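Local structure of fructosyl amine: oxygen oxidoreductase (Aspergillus fumigatus, 3DJE) at residues 276-284 against 306-317. The protein oxidatively deglycates fructosyl amino acids (Amadori products) with FAD as cofactor and molecular oxygen as electron acceptor. Numbering follows the deposited sequence.
Sequences KICDEHPGY and PKEAETRVRALL. With FSA (1-S-(carboxymethyl)-1-thio-beta-D-fructopyranose), chain D.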
ATOM      1  N   LYS A 276     -15.139   4.352   2.736  1.00 13.08           N
ATOM      2  CA  LYS A 276     -13.906   4.868   2.175  1.00 12.92           C
ATOM      3  C   LYS A 276     -13.954   4.827   0.646  1.00 12.76           C
ATOM      4  O   LYS A 276     -14.269   3.790   0.046  1.00 12.42           O
ATOM      5  CB  LYS A 276     -12.707   4.065   2.684  1.00 13.15           C
ATOM      6  CG  LYS A 276     -11.372   4.659   2.231  1.00 15.92           C
ATOM      7  CD  LYS A 276     -10.243   3.699   2.459  1.00 21.62           C
ATOM      8  CE  LYS A 276      -9.495   3.460   1.176  1.00 23.23           C
ATOM      9  NZ  LYS A 276      -8.758   2.188   1.303  1.00 25.67           N
ATOM     10  N   ILE A 277     -13.608   5.958   0.034  1.00 12.25           N
ATOM     11  CA  ILE A 277     -13.626   6.123  -1.428  1.00 13.31           C
ATOM     12  C   ILE A 277     -12.289   6.687  -1.903  1.00 13.19           C
ATOM     13  O   ILE A 277     -11.767   7.640  -1.316  1.00 13.72           O
ATOM     14  CB  ILE A 277     -14.745   7.117  -1.873  1.00 13.64           C
ATOM     15  CG1 ILE A 277     -16.106   6.687  -1.324  1.00 15.76           C
ATOM     16  CG2 ILE A 277     -14.805   7.232  -3.397  1.00 14.29           C
ATOM     17  CD1 ILE A 277     -16.813   7.785  -0.592  1.00 17.87           C
ATOM     18  N   CYS A 278     -11.749   6.095  -2.965  1.00 13.40           N
ATOM     19  CA  CYS A 278     -10.552   6.613  -3.625  1.00 13.89           C
ATOM     20  C   CYS A 278     -10.864   6.952  -5.075  1.00 14.59           C
ATOM     21  O   CYS A 278     -11.468   6.144  -5.780  1.00 14.03           O
ATOM     22  CB  CYS A 278      -9.431   5.584  -3.621  1.00 14.70           C
ATOM     23  SG  CYS A 278      -8.772   5.226  -1.976  1.00 16.90           S
ATOM     24  N   ASP A 279     -10.448   8.145  -5.498  1.00 14.33           N
ATOM     25  CA  ASP A 279     -10.424   8.512  -6.916  1.00 14.73           C
ATOM     26  C   ASP A 279      -9.165   7.941  -7.556  1.00 14.83           C
ATOM     27  O   ASP A 279      -8.065   8.211  -7.092  1.00 14.71           O
ATOM     28  CB  ASP A 279     -10.483  10.035  -7.098  1.00 15.06           C
ATOM     29  CG  ASP A 279      -9.350  10.787  -6.372  1.00 16.84           C
ATOM     30  OD1 ASP A 279      -9.146  10.576  -5.147  1.00 16.42           O
ATOM     31  OD2 ASP A 279      -8.669  11.615  -7.030  1.00 18.15           O
ATOM     32  N   GLU A 280      -9.313   7.158  -8.621  1.00 14.78           N
ATOM     33  CA  GLU A 280      -8.143   6.578  -9.272  1.00 15.16           C
ATOM     34  C   GLU A 280      -7.452   7.561 -10.227  1.00 15.02           C
ATOM     35  O   GLU A 280      -8.095   8.338 -10.933  1.00 15.67           O
ATOM     36  CB  GLU A 280      -8.496   5.246  -9.968  1.00 15.80           C
ATOM     37  CG  GLU A 280      -7.320   4.482 -10.614  1.00 16.67           C
ATOM     38  CD  GLU A 280      -6.218   4.007  -9.641  1.00 19.01           C
ATOM     39  OE1 GLU A 280      -6.425   4.035  -8.404  1.00 19.84           O
ATOM     40  OE2 GLU A 280      -5.133   3.610 -10.126  1.00 18.49           O
ATOM     41  N   HIS A 281      -6.129   7.518 -10.204  1.00 14.15           N
ATOM     42  CA  HIS A 281      -5.265   8.368 -11.029  1.00 13.39           C
ATOM     43  C   HIS A 281      -3.841   7.846 -10.919  1.00 13.51           C
ATOM     44  O   HIS A 281      -3.565   6.993 -10.059  1.00 12.54           O
ATOM     45  CB  HIS A 281      -5.365   9.838 -10.602  1.00 13.54           C
ATOM     46  CG  HIS A 281      -5.076  10.075  -9.150  1.00 13.24           C
ATOM     47  ND1 HIS A 281      -3.803  10.022  -8.624  1.00 14.35           N
ATOM     48  CD2 HIS A 281      -5.900  10.360  -8.113  1.00 14.44           C
ATOM     49  CE1 HIS A 281      -3.852  10.276  -7.330  1.00 13.90           C
ATOM     50  NE2 HIS A 281      -5.110  10.497  -6.995  1.00 13.01           N
ATOM     51  N   PRO A 282      -2.937   8.280 -11.826  1.00 13.15           N
ATOM     52  CA  PRO A 282      -1.553   7.806 -11.797  1.00 13.35           C
ATOM     53  C   PRO A 282      -0.649   8.303 -10.644  1.00 13.05           C
ATOM     54  O   PRO A 282       0.514   7.908 -10.597  1.00 13.74           O
ATOM     55  CB  PRO A 282      -0.995   8.244 -13.162  1.00 13.48           C
ATOM     56  CG  PRO A 282      -2.222   8.569 -13.990  1.00 13.13           C
ATOM     57  CD  PRO A 282      -3.182   9.129 -13.015  1.00 13.81           C
ATOM     58  N   GLY A 283      -1.187   9.118  -9.742  1.00 13.34           N
ATOM     59  CA  GLY A 283      -0.465   9.516  -8.532  1.00 13.83           C
ATOM     60  C   GLY A 283       0.056  10.938  -8.541  1.00 14.64           C
ATOM     61  O   GLY A 283       0.177  11.558  -9.611  1.00 14.48           O
ATOM     62  N   TYR A 284       0.326  11.458  -7.340  1.00 14.14           N
ATOM     63  CA  TYR A 284       1.016  12.747  -7.145  1.00 14.95           C
ATOM     64  C   TYR A 284       2.442  12.505  -6.668  1.00 15.88           C
ATOM     65  O   TYR A 284       2.668  11.751  -5.715  1.00 15.26           O
ATOM     66  CB  TYR A 284       0.328  13.578  -6.068  1.00 15.00           C
ATOM     67  CG  TYR A 284      -1.022  14.120  -6.422  1.00 15.24           C
ATOM     68  CD1 TYR A 284      -1.146  15.371  -7.021  1.00 15.76           C
ATOM     69  CD2 TYR A 284      -2.186  13.406  -6.124  1.00 16.11           C
ATOM     70  CE1 TYR A 284      -2.389  15.880  -7.346  1.00 15.25           C
ATOM     71  CE2 TYR A 284      -3.443  13.910  -6.432  1.00 14.84           C
ATOM     72  CZ  TYR A 284      -3.537  15.150  -7.056  1.00 16.00           C
ATOM     73  OH  TYR A 284      -4.772  15.662  -7.366  1.00 17.81           O
ATOM     74  N   PRO A 306      -6.322  17.382  -2.394  1.00 15.86           N
ATOM     75  CA  PRO A 306      -6.512  18.496  -3.347  1.00 16.28           C
ATOM     76  C   PRO A 306      -7.969  18.632  -3.765  1.00 17.75           C
ATOM     77  O   PRO A 306      -8.672  17.626  -3.889  1.00 17.25           O
ATOM     78  CB  PRO A 306      -5.664  18.069  -4.550  1.00 16.18           C
ATOM     79  CG  PRO A 306      -4.595  17.179  -3.956  1.00 15.95           C
ATOM     80  CD  PRO A 306      -5.334  16.410  -2.898  1.00 15.34           C
ATOM     81  N   LYS A 307      -8.424  19.864  -4.006  1.00 18.39           N
ATOM     82  CA  LYS A 307      -9.800  20.072  -4.444  1.00 19.67           C
ATOM     83  C   LYS A 307     -10.117  19.328  -5.741  1.00 19.56           C
ATOM     84  O   LYS A 307     -11.228  18.832  -5.905  1.00 19.74           O
ATOM     85  CB  LYS A 307     -10.123  21.567  -4.552  1.00 20.59           C
ATOM     86  CG  LYS A 307     -10.290  22.245  -3.192  1.00 23.14           C
ATOM     87  CD  LYS A 307     -11.737  22.238  -2.709  1.00 28.45           C
ATOM     88  CE  LYS A 307     -12.500  23.458  -3.228  1.00 30.69           C
ATOM     89  NZ  LYS A 307     -13.880  23.567  -2.660  1.00 33.64           N
ATOM     90  N   GLU A 308      -9.141  19.227  -6.644  1.00 19.09           N
ATOM     91  CA  GLU A 308      -9.342  18.493  -7.893  1.00 19.45           C
ATOM     92  C   GLU A 308      -9.644  17.012  -7.614  1.00 18.47           C
ATOM     93  O   GLU A 308     -10.447  16.391  -8.329  1.00 18.86           O
ATOM     94  CB  GLU A 308      -8.155  18.662  -8.843  1.00 20.13           C
ATOM     95  CG  GLU A 308      -6.831  18.156  -8.300  1.00 24.61           C
ATOM     96  CD  GLU A 308      -5.777  17.965  -9.371  1.00 30.12           C
ATOM     97  OE1 GLU A 308      -6.132  17.939 -10.583  1.00 33.57           O
ATOM     98  OE2 GLU A 308      -4.592  17.836  -8.993  1.00 31.46           O
ATOM     99  N   ALA A 309      -9.025  16.475  -6.556  1.00 17.33           N
ATOM    100  CA  ALA A 309      -9.285  15.093  -6.122  1.00 16.74           C
ATOM    101  C   ALA A 309     -10.697  14.929  -5.579  1.00 16.43           C
ATOM    102  O   ALA A 309     -11.384  13.958  -5.905  1.00 16.38           O
ATOM    103  CB  ALA A 309      -8.236  14.631  -5.098  1.00 16.39           C
ATOM    104  N   GLU A 310     -11.143  15.883  -4.765  1.00 16.25           N
ATOM    105  CA  GLU A 310     -12.541  15.924  -4.351  1.00 17.11           C
ATOM    106  C   GLU A 310     -13.492  15.895  -5.553  1.00 16.73           C
ATOM    107  O   GLU A 310     -14.481  15.169  -5.541  1.00 17.06           O
ATOM    108  CB  GLU A 310     -12.838  17.155  -3.506  1.00 17.33           C
ATOM    109  CG  GLU A 310     -14.324  17.346  -3.233  1.00 18.96           C
ATOM    110  CD  GLU A 310     -14.610  18.475  -2.251  1.00 21.58           C
ATOM    111  OE1 GLU A 310     -13.780  19.403  -2.148  1.00 26.14           O
ATOM    112  OE2 GLU A 310     -15.669  18.439  -1.586  1.00 23.83           O
ATOM    113  N   THR A 311     -13.204  16.697  -6.576  1.00 17.58           N
ATOM    114  CA  THR A 311     -14.049  16.728  -7.779  1.00 18.11           C
ATOM    115  C   THR A 311     -14.119  15.346  -8.439  1.00 18.04           C
ATOM    116  O   THR A 311     -15.196  14.889  -8.830  1.00 17.92           O
ATOM    117  CB  THR A 311     -13.548  17.810  -8.763  1.00 18.66           C
ATOM    118  OG1 THR A 311     -13.577  19.066  -8.084  1.00 20.48           O
ATOM    119  CG2 THR A 311     -14.431  17.897 -10.003  1.00 19.03           C
ATOM    120  N   ARG A 312     -12.978  14.659  -8.510  1.00 17.54           N
ATOM    121  CA  ARG A 312     -12.939  13.318  -9.089  1.00 17.52           C
ATOM    122  C   ARG A 312     -13.719  12.308  -8.252  1.00 17.18           C
ATOM    123  O   ARG A 312     -14.406  11.459  -8.804  1.00 16.58           O
ATOM    124  CB  ARG A 312     -11.504  12.840  -9.296  1.00 17.79           C
ATOM    125  CG  ARG A 312     -10.721  13.641 -10.324  1.00 18.55           C
ATOM    126  CD  ARG A 312      -9.375  12.995 -10.602  1.00 18.74           C
ATOM    127  NE  ARG A 312      -8.513  12.979  -9.409  1.00 17.17           N
ATOM    128  CZ  ARG A 312      -7.519  13.834  -9.175  1.00 19.36           C
ATOM    129  NH1 ARG A 312      -7.222  14.801 -10.040  1.00 19.79           N
ATOM    130  NH2 ARG A 312      -6.815  13.721  -8.064  1.00 17.49           N
ATOM    131  N   VAL A 313     -13.624  12.423  -6.924  1.00 16.77           N
ATOM    132  CA  VAL A 313     -14.384  11.556  -6.014  1.00 16.39           C
ATOM    133  C   VAL A 313     -15.887  11.713  -6.228  1.00 16.27           C
ATOM    134  O   VAL A 313     -16.604  10.721  -6.343  1.00 15.51           O
ATOM    135  CB  VAL A 313     -14.044  11.851  -4.527  1.00 16.33           C
ATOM    136  CG1 VAL A 313     -15.049  11.207  -3.576  1.00 17.05           C
ATOM    137  CG2 VAL A 313     -12.629  11.402  -4.203  1.00 16.53           C
ATOM    138  N   ARG A 314     -16.359  12.958  -6.285  1.00 16.26           N
ATOM    139  CA  ARG A 314     -17.791  13.229  -6.441  1.00 17.02           C
ATOM    140  C   ARG A 314     -18.289  12.817  -7.825  1.00 16.94           C
ATOM    141  O   ARG A 314     -19.437  12.390  -7.957  1.00 17.13           O
ATOM    142  CB  ARG A 314     -18.118  14.688  -6.107  1.00 17.17           C
ATOM    143  CG  ARG A 314     -17.717  15.064  -4.674  1.00 18.50           C
ATOM    144  CD  ARG A 314     -18.328  16.364  -4.211  1.00 20.38           C
ATOM    145  NE  ARG A 314     -17.911  16.709  -2.852  1.00 20.79           N
ATOM    146  CZ  ARG A 314     -18.436  16.200  -1.738  1.00 20.62           C
ATOM    147  NH1 ARG A 314     -17.975  16.598  -0.559  1.00 21.25           N
ATOM    148  NH2 ARG A 314     -19.410  15.292  -1.794  1.00 20.38           N
ATOM    149  N   ALA A 315     -17.417  12.907  -8.832  1.00 16.98           N
ATOM    150  CA  ALA A 315     -17.727  12.408 -10.181  1.00 17.31           C
ATOM    151  C   ALA A 315     -17.933  10.890 -10.189  1.00 16.84           C
ATOM    152  O   ALA A 315     -18.864  10.375 -10.819  1.00 17.71           O
ATOM    153  CB  ALA A 315     -16.646  12.815 -11.168  1.00 17.93           C
ATOM    154  N   LEU A 316     -17.048  10.178  -9.496  1.00 16.40           N
ATOM    155  CA  LEU A 316     -17.169   8.737  -9.318  1.00 16.24           C
ATOM    156  C   LEU A 316     -18.482   8.390  -8.620  1.00 15.73           C
ATOM    157  O   LEU A 316     -19.193   7.464  -9.035  1.00 16.19           O
ATOM    158  CB  LEU A 316     -15.985   8.219  -8.491  1.00 16.17           C
ATOM    159  CG  LEU A 316     -16.082   6.812  -7.877  1.00 15.79           C
ATOM    160  CD1 LEU A 316     -16.184   5.706  -8.927  1.00 17.86           C
ATOM    161  CD2 LEU A 316     -14.893   6.598  -6.960  1.00 17.13           C
ATOM    162  N   LEU A 317     -18.790   9.111  -7.545  1.00 15.46           N
ATOM    163  CA  LEU A 317     -20.017   8.842  -6.790  1.00 15.74           C
ATOM    164  C   LEU A 317     -21.252   9.084  -7.659  1.00 16.03           C
ATOM    165  O   LEU A 317     -22.226   8.355  -7.573  1.00 15.91           O
ATOM    166  CB  LEU A 317     -20.094   9.687  -5.518  1.00 15.95           C
ATOM    167  CG  LEU A 317     -19.082   9.302  -4.434  1.00 16.20           C
ATOM    168  CD1 LEU A 317     -19.052  10.352  -3.333  1.00 17.21           C
ATOM    169  CD2 LEU A 317     -19.409   7.906  -3.873  1.00 17.48           C
TER
HETATM  170  OAB FSA D 501      -3.541  -3.809  -5.018  1.00 21.90           O
HETATM  171  CAL FSA D 501      -4.769  -3.624  -5.159  1.00 22.15           C
HETATM  172  OAA FSA D 501      -5.560  -4.564  -5.431  1.00 24.18           O
HETATM  173  CAH FSA D 501      -5.365  -2.236  -5.033  1.00 19.02           C
HETATM  174  SAK FSA D 501      -4.134  -0.989  -4.827  1.00 17.22           S
HETATM  175  C1  FSA D 501      -5.269   0.372  -4.822  1.00 15.24           C
HETATM  176  C2  FSA D 501      -4.557   1.683  -5.184  1.00 14.53           C
HETATM  177  O2  FSA D 501      -5.342   2.800  -4.732  1.00 15.28           O
HETATM  178  C3  FSA D 501      -4.344   1.799  -6.697  1.00 14.63           C
HETATM  179  O3  FSA D 501      -5.609   1.899  -7.368  1.00 16.16           O
HETATM  180  C4  FSA D 501      -3.424   2.969  -7.061  1.00 13.28           C
HETATM  181  O4  FSA D 501      -3.107   2.912  -8.462  1.00 14.22           O
HETATM  182  C5  FSA D 501      -2.115   2.933  -6.266  1.00 12.33           C
HETATM  183  O5  FSA D 501      -1.285   1.849  -6.691  1.00 12.84           O
HETATM  184  C6  FSA D 501      -2.428   2.820  -4.781  1.00 13.35           C
HETATM  185  O6  FSA D 501      -3.258   1.668  -4.551  1.00 13.74           O
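Arg312 reaches from helix 307-320 to Asp279 on strand 274-289 and grips it side-on, two nitrogens sharing one carboxylate oxygen. Arg312 NE lies 2.7 Å from Asp279 OD2 and uses the anti lone pair. Arg312 NH2 makes a longer, more bent bond of 3.0 Å (137°) to that same Asp279 OD2. Carboxylate and guanidinium are nearly coplanar. A bend at chi3 (-64°) turns the arginine head back along its helix, where Arg312 NH2 also gives a nearly straight bond (173°) to Tyr284 OH, 2.9 Å away at the guanidinium edge. Tyr284 OH then donates to Glu308 OE2 at 2.7 Å, meeting the carboxylate from above its plane, while Glu308 OE1 stands 3.4 Å from Arg312 NH1 in a salt bridge. Tyrosine suits this place because one hydroxyl accepts from the cation and donates to the anion; CZ and OH at the end of the phenol touch CG of Pro306, the N-cap residue. His281 CD2 lies 3.5 Å from Arg312 NH2, which approaches the imidazole obliquely.

Ala309 CA sits over one guanidinium face and its CB touches Asp279 OD2, a place where a small residue probably fits best. Val313 CG2 packs against Asp279. Farther along, Ile277 sends CG2 against Leu316 CD2 (3.6 Å) and Val313 CG1, a branched apolar patch joining strand to helix.

In the second shell, Thr237 on the adjacent strand 232-242 is hydrogen-bonded to both Asp279 OD1 and His281 NE2, while His281 ND1 accepts from Gly283 N, fixing the imidazole at both nitrogens. The helix packs on one side of the strand, while Glu280, pointing away from it, receives O3 and O4 of the bound fructopyranose on its two oxygens. The guanidinium should favour the ionised forms of Asp279 and Glu308.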